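Local atomic coordinates of UDP-N-Acetylglucosamine 2-Epimerase (PDB entry 1V4V), a protein that probably interconverts UDP-N-acetylglucosamine and UDP-N-acetylmannosamine by inverting the configuration at C2 of the sugar. Residues 99-102 / 103-106; 133-136 / 137-141; 12-15 / 16-19. All blocks are in the same frame, centred on the assembly; numbering follows the deposited sequence.

Contact 1: 99-102 / 103-106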
loop_
_atom_site.group_PDB
_atom_site.type_symbol
_atom_site.label_atom_id
_atom_site.label_comp_id
_atom_site.label_asym_id
_atom_site.label_seq_id
_atom_site.Cartn_x
_atom_site.Cartn_y
_atom_site.Cartn_z
ATOM N N GLY A 99 8.263 9.985 -2.273
ATOM C CA GLY A 99 7.283 10.697 -1.482
ATOM C C GLY A 99 6.086 9.910 -1.005
ATOM O O GLY A 99 5.945 8.711 -1.267
ATOM N N ASP A 100 5.198 10.629 -0.331
ATOM C CA ASP A 100 4.016 10.040 0.274
ATOM C C ASP A 100 2.691 10.650 -0.178
ATOM O O ASP A 100 1.696 10.528 0.527
ATOM C CB ASP A 100 4.140 10.181 1.794
ATOM C CG ASP A 100 5.534 9.838 2.302
ATOM O OD1 ASP A 100 5.961 10.420 3.324
ATOM O OD2 ASP A 100 6.202 8.977 1.691
ATOM N N THR A 101 2.657 11.308 -1.332
ATOM C CA THR A 101 1.399 11.904 -1.777
ATOM C C THR A 101 0.433 10.870 -2.350
ATOM O O THR A 101 0.825 9.756 -2.688
ATOM C CB THR A 101 1.615 12.980 -2.863
ATOM O OG1 THR A 101 2.154 12.363 -4.038
ATOM C CG2 THR A 101 2.566 14.066 -2.374
ATOM N N LEU A 102 -0.832 11.265 -2.460
ATOM C CA LEU A 102 -1.868 10.403 -3.018
ATOM C C LEU A 102 -1.511 10.079 -4.477
ATOM O O LEU A 102 -1.674 8.946 -4.935
ATOM C CB LEU A 102 -3.220 11.123 -2.957
ATOM C CG LEU A 102 -4.483 10.333 -3.315
ATOM C CD1 LEU A 102 -4.739 9.285 -2.259
ATOM C CD2 LEU A 102 -5.673 11.276 -3.401
ATOM N N THR A 103 -1.016 11.080 -5.200
ATOM C CA THR A 103 -0.647 10.883 -6.599
ATOM C C THR A 103 0.461 9.845 -6.720
ATOM O O THR A 103 0.441 9.013 -7.625
ATOM C CB THR A 103 -0.197 12.205 -7.247
ATOM O OG1 THR A 103 -1.281 13.139 -7.206
ATOM C CG2 THR A 103 0.219 11.984 -8.705
ATOM N N THR A 104 1.425 9.885 -5.807
ATOM C CA THR A 104 2.515 8.924 -5.840
ATOM C C THR A 104 1.996 7.504 -5.704
ATOM O O THR A 104 2.438 6.608 -6.426
ATOM C CB THR A 104 3.552 9.224 -4.736
ATOM O OG1 THR A 104 4.342 10.351 -5.135
ATOM C CG2 THR A 104 4.466 8.030 -4.499
ATOM N N PHE A 105 1.055 7.279 -4.790
ATOM C CA PHE A 105 0.521 5.929 -4.655
ATOM C C PHE A 105 -0.292 5.552 -5.890
ATOM O O PHE A 105 -0.202 4.425 -6.380
ATOM C CB PHE A 105 -0.385 5.778 -3.426
ATOM C CG PHE A 105 -1.138 4.480 -3.418
ATOM C CD1 PHE A 105 -0.451 3.268 -3.380
ATOM C CD2 PHE A 105 -2.523 4.459 -3.561
ATOM C CE1 PHE A 105 -1.132 2.050 -3.495
ATOM C CE2 PHE A 105 -3.213 3.247 -3.676
ATOM C CZ PHE A 105 -2.514 2.042 -3.646
ATOM N N ALA A 106 -1.091 6.489 -6.386
ATOM C CA ALA A 106 -1.921 6.219 -7.555
ATOM C C ALA A 106 -1.049 5.795 -8.732
ATOM O O ALA A 106 -1.414 4.895 -9.488
ATOM C CB ALA A 106 -2.744 7.451 -7.918
HETATM O O HOH W 1 5.168 11.875 -3.398
#

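Contact 2: 133-136 / 137-141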
loop_
_atom_site.group_PDB
_atom_site.type_symbol
_atom_site.label_atom_id
_atom_site.label_comp_id
_atom_site.label_asym_id
_atom_site.label_seq_id
_atom_site.Cartn_x
_atom_site.Cartn_y
_atom_site.Cartn_z
ATOM N N PRO A 133 0.465 11.550 9.919
ATOM C CA PRO A 133 -0.251 12.416 8.980
ATOM C C PRO A 133 -1.248 11.671 8.089
ATOM O O PRO A 133 -1.010 10.530 7.682
ATOM C CB PRO A 133 0.880 13.037 8.172
ATOM C CG PRO A 133 1.831 11.890 8.056
ATOM C CD PRO A 133 1.853 11.336 9.472
ATOM N N PHE A 134 -2.365 12.327 7.799
ATOM C CA PHE A 134 -3.403 11.755 6.948
ATOM C C PHE A 134 -3.457 12.582 5.669
ATOM O O PHE A 134 -3.519 13.812 5.725
ATOM C CB PHE A 134 -4.764 11.824 7.646
ATOM C CG PHE A 134 -5.919 11.437 6.765
ATOM C CD1 PHE A 134 -6.220 10.095 6.538
ATOM C CD2 PHE A 134 -6.689 12.410 6.138
ATOM C CE1 PHE A 134 -7.267 9.733 5.702
ATOM C CE2 PHE A 134 -7.743 12.058 5.295
ATOM C CZ PHE A 134 -8.033 10.714 5.077
ATOM N N PRO A 135 -3.447 11.925 4.501
ATOM C CA PRO A 135 -3.401 10.476 4.269
ATOM C C PRO A 135 -1.994 9.953 3.962
ATOM O O PRO A 135 -1.837 8.818 3.510
ATOM C CB PRO A 135 -4.330 10.310 3.080
ATOM C CG PRO A 135 -3.947 11.500 2.242
ATOM C CD PRO A 135 -3.852 12.631 3.269
ATOM N N GLU A 136 -0.978 10.772 4.220
ATOM C CA GLU A 136 0.409 10.408 3.923
ATOM C C GLU A 136 0.949 9.108 4.503
ATOM O O GLU A 136 1.641 8.367 3.806
ATOM C CB GLU A 136 1.350 11.558 4.307
ATOM C CG GLU A 136 1.245 12.780 3.403
ATOM C CD GLU A 136 0.131 13.734 3.800
ATOM O OE1 GLU A 136 -0.030 14.765 3.114
ATOM O OE2 GLU A 136 -0.580 13.464 4.792
ATOM N N GLU A 137 0.668 8.834 5.774
ATOM C CA GLU A 137 1.149 7.593 6.380
ATOM C C GLU A 137 0.545 6.411 5.619
ATOM O O GLU A 137 1.236 5.437 5.304
ATOM C CB GLU A 137 0.749 7.516 7.860
ATOM C CG GLU A 137 1.086 6.174 8.521
ATOM C CD GLU A 137 2.549 6.031 8.915
ATOM O OE1 GLU A 137 3.411 6.760 8.373
ATOM O OE2 GLU A 137 2.839 5.161 9.769
ATOM N N ALA A 138 -0.750 6.495 5.323
ATOM C CA ALA A 138 -1.411 5.425 4.584
ATOM C C ALA A 138 -0.824 5.358 3.180
ATOM O O ALA A 138 -0.518 4.279 2.678
ATOM C CB ALA A 138 -2.918 5.675 4.506
ATOM N N ASN A 139 -0.653 6.513 2.545
ATOM C CA ASN A 139 -0.105 6.529 1.191
ATOM C C ASN A 139 1.217 5.782 1.073
ATOM O O ASN A 139 1.398 4.960 0.159
ATOM C CB ASN A 139 0.111 7.965 0.689
ATOM C CG ASN A 139 -1.186 8.701 0.410
ATOM O OD1 ASN A 139 -2.240 8.092 0.230
ATOM N ND2 ASN A 139 -1.105 10.029 0.351
ATOM N N ARG A 140 2.147 6.054 1.986
ATOM C CA ARG A 140 3.442 5.396 1.900
ATOM C C ARG A 140 3.393 3.916 2.224
ATOM O O ARG A 140 4.104 3.127 1.608
ATOM C CB ARG A 140 4.486 6.125 2.761
ATOM C CG ARG A 140 4.075 6.455 4.174
ATOM C CD ARG A 140 4.954 7.594 4.690
ATOM N NE ARG A 140 4.674 7.929 6.080
ATOM C CZ ARG A 140 5.076 9.050 6.671
ATOM N NH1 ARG A 140 4.779 9.273 7.942
ATOM N NH2 ARG A 140 5.767 9.955 5.985
ATOM N N ARG A 141 2.539 3.523 3.165
ATOM C CA ARG A 141 2.424 2.109 3.495
ATOM C C ARG A 141 1.811 1.356 2.310
ATOM O O ARG A 141 2.254 0.257 1.973
ATOM C CB ARG A 141 1.574 1.922 4.751
ATOM C CG ARG A 141 2.299 2.349 6.021
ATOM C CD ARG A 141 1.414 2.187 7.245
ATOM N NE ARG A 141 0.932 0.818 7.378
ATOM C CZ ARG A 141 0.115 0.407 8.341
ATOM N NH1 ARG A 141 -0.309 1.264 9.263
ATOM N NH2 ARG A 141 -0.295 -0.855 8.366
HETATM O O HOH W 2 -2.525 8.425 6.820
#

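Contact 3: 12-15 / 16-19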
loop_
_atom_site.group_PDB
_atom_site.type_symbol
_atom_site.label_atom_id
_atom_site.label_comp_id
_atom_site.label_asym_id
_atom_site.label_seq_id
_atom_site.Cartn_x
_atom_site.Cartn_y
_atom_site.Cartn_z
ATOM N N PHE A 12 7.044 12.071 -10.841
ATOM C CA PHE A 12 6.925 12.986 -9.707
ATOM C C PHE A 12 6.207 14.254 -10.151
ATOM O O PHE A 12 6.094 14.519 -11.351
ATOM C CB PHE A 12 8.312 13.300 -9.145
ATOM C CG PHE A 12 9.300 13.749 -10.182
ATOM C CD1 PHE A 12 9.327 15.071 -10.611
ATOM C CD2 PHE A 12 10.196 12.841 -10.743
ATOM C CE1 PHE A 12 10.233 15.487 -11.587
ATOM C CE2 PHE A 12 11.108 13.246 -11.722
ATOM C CZ PHE A 12 11.127 14.570 -12.144
ATOM N N GLY A 13 5.716 15.044 -9.197
ATOM C CA GLY A 13 4.988 16.243 -9.572
ATOM C C GLY A 13 5.237 17.527 -8.797
ATOM O O GLY A 13 4.507 18.496 -8.984
ATOM N N THR A 14 6.243 17.548 -7.930
ATOM C CA THR A 14 6.544 18.755 -7.168
ATOM C C THR A 14 8.030 19.067 -7.264
ATOM O O THR A 14 8.848 18.182 -7.519
ATOM C CB THR A 14 6.171 18.603 -5.678
ATOM O OG1 THR A 14 7.120 17.748 -5.030
ATOM C CG2 THR A 14 4.776 18.003 -5.538
ATOM N N ARG A 15 8.378 20.330 -7.047
ATOM C CA ARG A 15 9.768 20.753 -7.121
ATOM C C ARG A 15 10.669 20.012 -6.140
ATOM O O ARG A 15 11.768 19.599 -6.501
ATOM C CB ARG A 15 9.862 22.270 -6.924
ATOM C CG ARG A 15 9.385 23.040 -8.147
ATOM C CD ARG A 15 9.411 24.547 -7.943
ATOM N NE ARG A 15 8.373 24.996 -7.019
ATOM C CZ ARG A 15 8.052 26.271 -6.821
ATOM N NH1 ARG A 15 7.094 26.589 -5.961
ATOM N NH2 ARG A 15 8.684 27.226 -7.489
ATOM N N PRO A 16 10.219 19.829 -4.885
ATOM C CA PRO A 16 11.054 19.115 -3.912
ATOM C C PRO A 16 11.344 17.678 -4.363
ATOM O O PRO A 16 12.431 17.143 -4.133
ATOM C CB PRO A 16 10.210 19.161 -2.640
ATOM C CG PRO A 16 9.489 20.469 -2.771
ATOM C CD PRO A 16 9.060 20.455 -4.221
ATOM N N GLU A 17 10.361 17.053 -4.999
ATOM C CA GLU A 17 10.529 15.691 -5.486
ATOM C C GLU A 17 11.516 15.696 -6.650
ATOM O O GLU A 17 12.413 14.865 -6.715
ATOM C CB GLU A 17 9.178 15.117 -5.928
ATOM C CG GLU A 17 8.136 15.073 -4.805
ATOM C CD GLU A 17 6.787 14.534 -5.259
ATOM O OE1 GLU A 17 6.488 14.589 -6.470
ATOM O OE2 GLU A 17 6.013 14.067 -4.394
ATOM N N ALA A 18 11.356 16.650 -7.559
ATOM C CA ALA A 18 12.241 16.753 -8.713
ATOM C C ALA A 18 13.698 16.871 -8.260
ATOM O O ALA A 18 14.594 16.233 -8.817
ATOM C CB ALA A 18 11.847 17.964 -9.564
ATOM N N THR A 19 13.925 17.685 -7.236
ATOM C CA THR A 19 15.265 17.895 -6.705
ATOM C C THR A 19 15.897 16.604 -6.207
ATOM O O THR A 19 17.058 16.326 -6.489
ATOM C CB THR A 19 15.245 18.915 -5.541
ATOM O OG1 THR A 19 14.804 20.187 -6.033
ATOM C CG2 THR A 19 16.630 19.063 -4.933
#

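Contact 1: 99-102 / 103-106
Phe-105 touches 99-102 through its CB, which lies 3.7 Å from Leu-102 O, while its ring leads away from that segment. The ring meets Trp-109 of its own chain with the two planes about 15° apart, and Trp-109 of the second subunit meets it edge-to-face. Backbone bonds close the first turns: Ala-106 N to Leu-102 O at 2.9 Å and Phe-105 N to Thr-101 O at 3.3 Å. Thr-101 sets the start of the helix. With its OG1 turned between backbone N and carbonyl carbon (chi1 65°), the hydroxyl faces forward, over the first turn, and accepts from Thr-104 N at 3.1 Å, N-H...O angle 154°. The two threonine side chains cross at about a right angle. Water 1 lies 3.1 Å from Thr-101 OG1, within hydrogen-bonding distance; its approach to Thr-104 OG1 is too short to be trusted, and that hydroxyl bonds to His-98 O. The CG2 methyl of Thr-104 rests 3.6 Å from Gly-99 O. A valine in place of Thr-101 would probably leave Thr-104 N without its capping acceptor and water 1 with one hold fewer. This is a helix N-cap, just after strand 94-98, in a beta-alpha unit of the parallel-sheet, Rossmann-like domain, consistent with the GT-B fold of the family.

Contact 2: 133-136 / 137-141
Asn-139 N donates to Pro-135 O at 2.8 Å, and Glu-137 N reaches Pro-133 O at 3.1 Å with an N-H...O angle of 170°. Water 2 donates to the same Pro-133 O at 2.7 Å and accepts from Ala-138 N, joining loop and first turn. On the helix, Arg-140 grips Glu-137 side-on: NE and NH1 each lie 2.9 Å from Glu-137 OE1, which sits in the guanidinium plane. Ser-127 N also reaches OE1 and Gly-128 N holds OE2, while Arg-140 NH2 pairs with Asp-100. This is a helix N-terminus with a proline, Pro-135, at the N-cap, entered through cis peptide bonds before Pro-133 and Pro-135. Arg-140 takes the tight setting of CG between backbone N and carbonyl carbon (chi1 48°), which brings CG to 3.1 Å from Glu-136 O and lays one guanidinium face over Glu-136 C. Pro-133 CD packs 3.9 Å from Arg-140 NH1, the two side chains crossing at about a right angle. Pro-135 and Asn-139 run side by side, CG to ND2 3.7 Å, and that ND2 bonds to Asp-100 O.

Contact 3: 12-15 / 16-19
Phe-12 presents a ring face to Ala-18: the CA of Ala-18 stands 4.1 Å from the ring centroid and 27° off the normal, a CH-pi contact. The methyl of the same alanine closes on the ring carbon, Phe-12 CE1 to Ala-18 CB being 3.6 Å. Glu-17 comes in beside this pair from the helix and heads back over the turn. Its CG is anti to the carbonyl carbon (chi1 -60°) and the chain is extended beyond it, which carries the carboxylate to the backbone amides ahead of the helix. There OE1 is met by Gly-13 N at 2.9 Å, nearly in line with the C-O bond and with an N-H...O angle of 166°, while Thr-14 N makes a weak, longer bond of 3.3 Å to the same OE1. Phe-12 CB lies 3.5 Å from this oxygen. The side chains of Thr-14 and Glu-17 pass each other at a slant and form a capping box: Glu-17 OE1 takes the Thr-14 amide, and Glu-17 N points to Thr-14 OG1, a weak bond made less certain by the unsure placement of that hydroxyl. Backbone bonds continue the turn, Ala-18 N to Thr-14 O at 2.9 Å and Thr-19 N to Arg-15 O at 3.0 Å. Pro-16 has no N-H to offer, which costs nothing in the first turn of a helix. The whole joins the end of strand 6-12 to helix 15-29. Phe-12 exchanges backbone hydrogen bonds with Leu-39 and Thr-41 and packs on Val-38 and Leu-40 of strand 34-40, while Ala-18 meets Leu-48 and Leu-52, and Arg-15 meets Gln-47 and Ala-51, all on helix 45-53.

All three contacts are starts of helices following strands of one parallel sheet: contact 3 after 6-12, contact 1 after 94-98 and, past a longer loop, contact 2 after 118-121. Contacts 1 and 2, with centres 9 Å apart, are joined by a salt bridge, Asp-100 OD1 to Arg-140 NH2 at 2.7 Å, and both touch the second subunit. Contact 3 lies about 12 Å from contact 1, centre to centre, and meets it only by packing, Thr-101 CG2 to Glu-17 OE2 at 4.0 Å; its nearest atoms stay about 9 Å from contact 2. In GT-B enzymes such strand-end turns commonly line the cleft between domains, so these may border it here.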